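Local coordinates for protein ubiquitin-conjugating enzyme E2, putative (Trypanosoma cruzi, PDB 4DS2) that probably serves as a ubiquitin-conjugating E2 enzyme, accepting activated ubiquitin as a thioester and helping to pass it on to target proteins, at residues V88-P93 and D129-Q134; P97-T100 and G104-D107. All coordinates share one frame; numbering follows the deposited sequence.

Interaction 1: V88-P93 and D129-Q134; sequences VRFVTP and DRVFSQ
Phe90, on the last strand of the sheet, meets Val131 and Phe132 near the C-terminal end of helix 120-132. The outer end of its ring makes the contact. CZ lies 4.2 Å from Val131 CG1, and CE2, one atom round the ring, lies 4.0 Å from CZ of Phe132. Phe132 CZ comes in at the edge of the Phe90 ring, close to its plane, whereas the valine methyl approaches obliquely. The two aromatic side chains run past each other in opposite directions, and relative to the Phe132 ring, Phe90 CE2 is oblique. Phe90 and Val131, by contrast, reach out from opposing directions. With CG1 anti to the backbone N (chi1 173°), Val131 presents that branch to the ring, while CG2, anti to the carbonyl carbon, stays a little farther off.

In the UBC fold an antiparallel sheet packs against a central helix, and this is part of that seam. Three buried apolar side chains bridge backbones whose closest CA atoms, those of Phe90 and Val131, are 10.7 Å apart. No hydrogen bond crosses between the two segments, so the join is wholly apolar. Phe90 also rests on Leu73 of the adjacent strand, and Phe132 meets the rings of Tyr64 and Tyr71.

The helix ends right beside the contact. Asp129 O accepts from both Ser133 N, at 2.9 Å, and Gln134 N, at 2.8 Å, with Ser133 already departing from helical backbone angles. The buried Arg130 has its guanidinium group held by a salt bridge to Asp141 and by the carbonyl of Ser137.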
# COMPACT_ATOMS: atom_id res chain seq x y z
N VAL A 88 6.54 -1.33 -1.19
CA VAL A 88 5.58 -1.18 -0.09
C VAL A 88 5.49 -2.50 0.71
O VAL A 88 5.63 -3.60 0.13
CB VAL A 88 4.22 -0.71 -0.63
CG1 VAL A 88 3.20 -0.44 0.48
CG2 VAL A 88 4.42 0.57 -1.46
N ARG A 89 5.33 -2.35 2.03
CA ARG A 89 5.27 -3.46 2.97
C ARG A 89 4.22 -3.11 4.00
O ARG A 89 4.12 -1.97 4.40
CB ARG A 89 6.61 -3.61 3.66
CG ARG A 89 6.92 -4.97 4.29
CD ARG A 89 8.43 -5.16 4.42
NE ARG A 89 8.83 -6.26 5.31
CZ ARG A 89 9.38 -7.43 4.93
NH1 ARG A 89 9.61 -7.70 3.65
NH2 ARG A 89 9.71 -8.35 5.84
N PHE A 90 3.40 -4.07 4.42
CA PHE A 90 2.47 -3.81 5.53
C PHE A 90 3.19 -4.11 6.81
O PHE A 90 3.74 -5.22 6.93
CB PHE A 90 1.20 -4.63 5.39
CG PHE A 90 0.32 -4.12 4.30
CD1 PHE A 90 0.59 -4.41 2.97
CD2 PHE A 90 -0.74 -3.26 4.58
CE1 PHE A 90 -0.20 -3.90 1.96
CE2 PHE A 90 -1.54 -2.76 3.57
CZ PHE A 90 -1.27 -3.08 2.27
N VAL A 91 3.22 -3.14 7.73
CA VAL A 91 3.71 -3.38 9.08
C VAL A 91 2.59 -4.03 9.89
O VAL A 91 2.85 -4.96 10.64
CB VAL A 91 4.16 -2.10 9.81
CG1 VAL A 91 4.49 -2.40 11.27
CG2 VAL A 91 5.35 -1.46 9.10
N THR A 92 1.35 -3.54 9.72
CA THR A 92 0.16 -4.19 10.27
C THR A 92 -0.10 -5.49 9.51
O THR A 92 -0.08 -5.49 8.27
CB THR A 92 -1.11 -3.32 10.12
OG1 THR A 92 -0.97 -2.09 10.80
CG2 THR A 92 -2.36 -4.08 10.67
N PRO A 93 -0.35 -6.61 10.24
CA PRO A 93 -0.80 -7.79 9.48
C PRO A 93 -2.13 -7.52 8.78
O PRO A 93 -2.94 -6.71 9.27
CB PRO A 93 -0.94 -8.88 10.54
CG PRO A 93 -1.09 -8.15 11.83
CD PRO A 93 -0.27 -6.89 11.68
N ASP A 129 -5.33 0.63 -3.09
CA ASP A 129 -6.50 0.30 -3.86
C ASP A 129 -6.53 -1.17 -4.29
O ASP A 129 -7.57 -1.85 -4.27
CB ASP A 129 -6.56 1.19 -5.10
CG ASP A 129 -7.58 0.70 -6.11
OD1 ASP A 129 -8.80 0.63 -5.76
OD2 ASP A 129 -7.15 0.37 -7.24
N ARG A 130 -5.39 -1.64 -4.73
CA ARG A 130 -5.29 -3.01 -5.21
C ARG A 130 -5.63 -4.00 -4.11
O ARG A 130 -6.37 -4.93 -4.31
CB ARG A 130 -3.88 -3.25 -5.78
CG ARG A 130 -3.57 -4.66 -6.15
CD ARG A 130 -4.50 -5.21 -7.18
NE ARG A 130 -4.10 -6.57 -7.50
CZ ARG A 130 -4.85 -7.43 -8.19
NH1 ARG A 130 -6.05 -7.07 -8.64
NH2 ARG A 130 -4.39 -8.65 -8.44
N VAL A 131 -5.06 -3.77 -2.93
CA VAL A 131 -5.21 -4.71 -1.82
C VAL A 131 -6.54 -4.59 -1.06
O VAL A 131 -7.20 -5.60 -0.75
CB VAL A 131 -4.02 -4.56 -0.89
CG1 VAL A 131 -4.21 -5.40 0.38
CG2 VAL A 131 -2.77 -4.98 -1.66
N PHE A 132 -6.94 -3.35 -0.78
CA PHE A 132 -8.15 -3.10 -0.01
C PHE A 132 -9.44 -3.17 -0.84
O PHE A 132 -10.54 -3.44 -0.31
CB PHE A 132 -8.05 -1.72 0.66
CG PHE A 132 -7.07 -1.64 1.80
CD1 PHE A 132 -6.75 -2.77 2.57
CD2 PHE A 132 -6.51 -0.42 2.14
CE1 PHE A 132 -5.88 -2.68 3.63
CE2 PHE A 132 -5.64 -0.33 3.22
CZ PHE A 132 -5.33 -1.46 3.96
N SER A 133 -9.31 -2.86 -2.14
CA SER A 133 -10.46 -2.64 -3.02
C SER A 133 -10.54 -3.49 -4.27
O SER A 133 -11.63 -3.87 -4.65
CB SER A 133 -10.58 -1.17 -3.37
OG SER A 133 -11.20 -0.52 -2.28
N GLN A 134 -9.42 -3.81 -4.92
CA GLN A 134 -9.50 -4.57 -6.15
C GLN A 134 -8.96 -5.97 -5.98
O GLN A 134 -8.51 -6.58 -6.93
CB GLN A 134 -8.76 -3.87 -7.30
CG GLN A 134 -9.15 -2.41 -7.55
CD GLN A 134 -10.63 -2.17 -7.94
OE1 GLN A 134 -11.36 -3.09 -8.32
NE2 GLN A 134 -11.05 -0.90 -7.89

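Interaction 2: P97-T100 and G104-D107; sequences PLVT and GICD
Thr100 OG1 accepts two backbone N-H groups: one from Gly104 N at 3.2 Å across the contact, and one from Glu102 N, two residues on, an ST turn. Both segments belong to the long loop that follows the last strand of the UBC fold and, in E2 enzymes, carries the cysteine that receives ubiquitin. Cys106 sits in this loop within a Gly-Gly-Ile-Cys sequence resembling that of other E2s and is probably that residue. The threonine hydroxyl lies between backbone N and carbonyl carbon (chi1 78°), a rotation that brings OG1 to the N-H of Gly104.

The same two residues are also tied through their backbones. Thr100 N donates to Gly104 O at 3.1 Å, with 159° at the hydrogen; it lies in the carbonyl plane and uses a lone pair of the oxygen. Gly104 O also takes a CA-H...O contact from Val99 CA at 3.3 Å, so one carbonyl engages two successive residues.

Further along, the backbones are joined through water instead. One molecule donates to Leu98 O at 2.7 Å and accepts from Cys106 N at 2.9 Å. Beside this bridge the CG2 methyl of Ile105 lies near Leu98 O, and Ile105 also touches Val127 of helix 120-132. Cys106 SG caps a backbone N just beyond Asp107, where helix 108-111 begins. Between the apolar branches, Val99 CG2 and Ile105 CG2 approach to 4.4 Å.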
# COMPACT_ATOMS: atom_id res chain seq x y z
N PRO A 97 -4.89 -12.39 -0.22
CA PRO A 97 -4.14 -13.13 -1.25
C PRO A 97 -2.89 -12.40 -1.76
O PRO A 97 -1.98 -13.03 -2.31
CB PRO A 97 -5.15 -13.24 -2.40
CG PRO A 97 -6.45 -12.66 -1.92
CD PRO A 97 -6.14 -11.81 -0.76
N LEU A 98 -2.86 -11.07 -1.58
CA LEU A 98 -1.81 -10.23 -2.20
C LEU A 98 -0.64 -9.89 -1.19
O LEU A 98 0.45 -9.43 -1.58
CB LEU A 98 -2.46 -8.99 -2.88
CG LEU A 98 -3.51 -9.18 -4.01
CD1 LEU A 98 -4.33 -7.90 -4.21
CD2 LEU A 98 -2.91 -9.60 -5.34
N VAL A 99 -0.85 -10.22 0.09
CA VAL A 99 0.12 -9.94 1.17
C VAL A 99 0.57 -11.22 1.90
O VAL A 99 -0.24 -12.08 2.23
CB VAL A 99 -0.50 -8.99 2.22
CG1 VAL A 99 0.57 -8.58 3.24
CG2 VAL A 99 -1.15 -7.79 1.55
N THR A 100 1.87 -11.34 2.16
CA THR A 100 2.42 -12.49 2.91
C THR A 100 2.28 -12.29 4.44
O THR A 100 1.87 -11.22 4.90
CB THR A 100 3.91 -12.77 2.55
OG1 THR A 100 4.76 -11.82 3.21
CG2 THR A 100 4.14 -12.69 1.06
N GLY A 104 4.91 -8.66 2.91
CA GLY A 104 5.42 -8.51 1.55
C GLY A 104 4.33 -8.44 0.49
O GLY A 104 3.26 -9.00 0.66
N ILE A 105 4.61 -7.72 -0.59
CA ILE A 105 3.84 -7.85 -1.81
C ILE A 105 4.78 -8.20 -2.98
O ILE A 105 6.00 -7.91 -2.98
CB ILE A 105 3.01 -6.58 -2.13
CG1 ILE A 105 3.94 -5.44 -2.55
CG2 ILE A 105 2.09 -6.20 -0.97
CD1 ILE A 105 3.24 -4.12 -2.85
N CYS A 106 4.18 -8.84 -3.98
CA CYS A 106 4.86 -9.19 -5.20
C CYS A 106 5.31 -7.90 -5.87
O CYS A 106 4.54 -6.93 -5.93
CB CYS A 106 3.89 -9.94 -6.10
SG CYS A 106 4.66 -10.61 -7.58
N ASP A 107 6.55 -7.86 -6.36
CA ASP A 107 7.03 -6.63 -7.01
C ASP A 107 6.23 -6.36 -8.26
O ASP A 107 6.25 -5.24 -8.75
CB ASP A 107 8.47 -6.68 -7.46
CG ASP A 107 9.25 -7.72 -6.82
OD1 ASP A 107 9.01 -8.00 -5.61
OD2 ASP A 107 10.13 -8.25 -7.53
O HOH W 1 1.31 -8.92 -4.06

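Overall arrangement
From the N terminus the chain runs through helix 11-27 and the antiparallel strands to strand 87-90, where interaction 1 opens. The loop beyond then folds back on itself: 97-100 meets 104-107 after only three intervening residues, closing interaction 2. Helix 108-111 and helix 120-132 follow, and the end of the latter returns to the strand to complete interaction 1, so interaction 2 is nested within the larger loop. Their centres are 8 Å apart, and they share a buried junction where Val99 CG2 lies 4.0 Å from both Phe90 CE1 and Val131 CG1. Sheet, central helix and the probable active-site loop are thereby packed together.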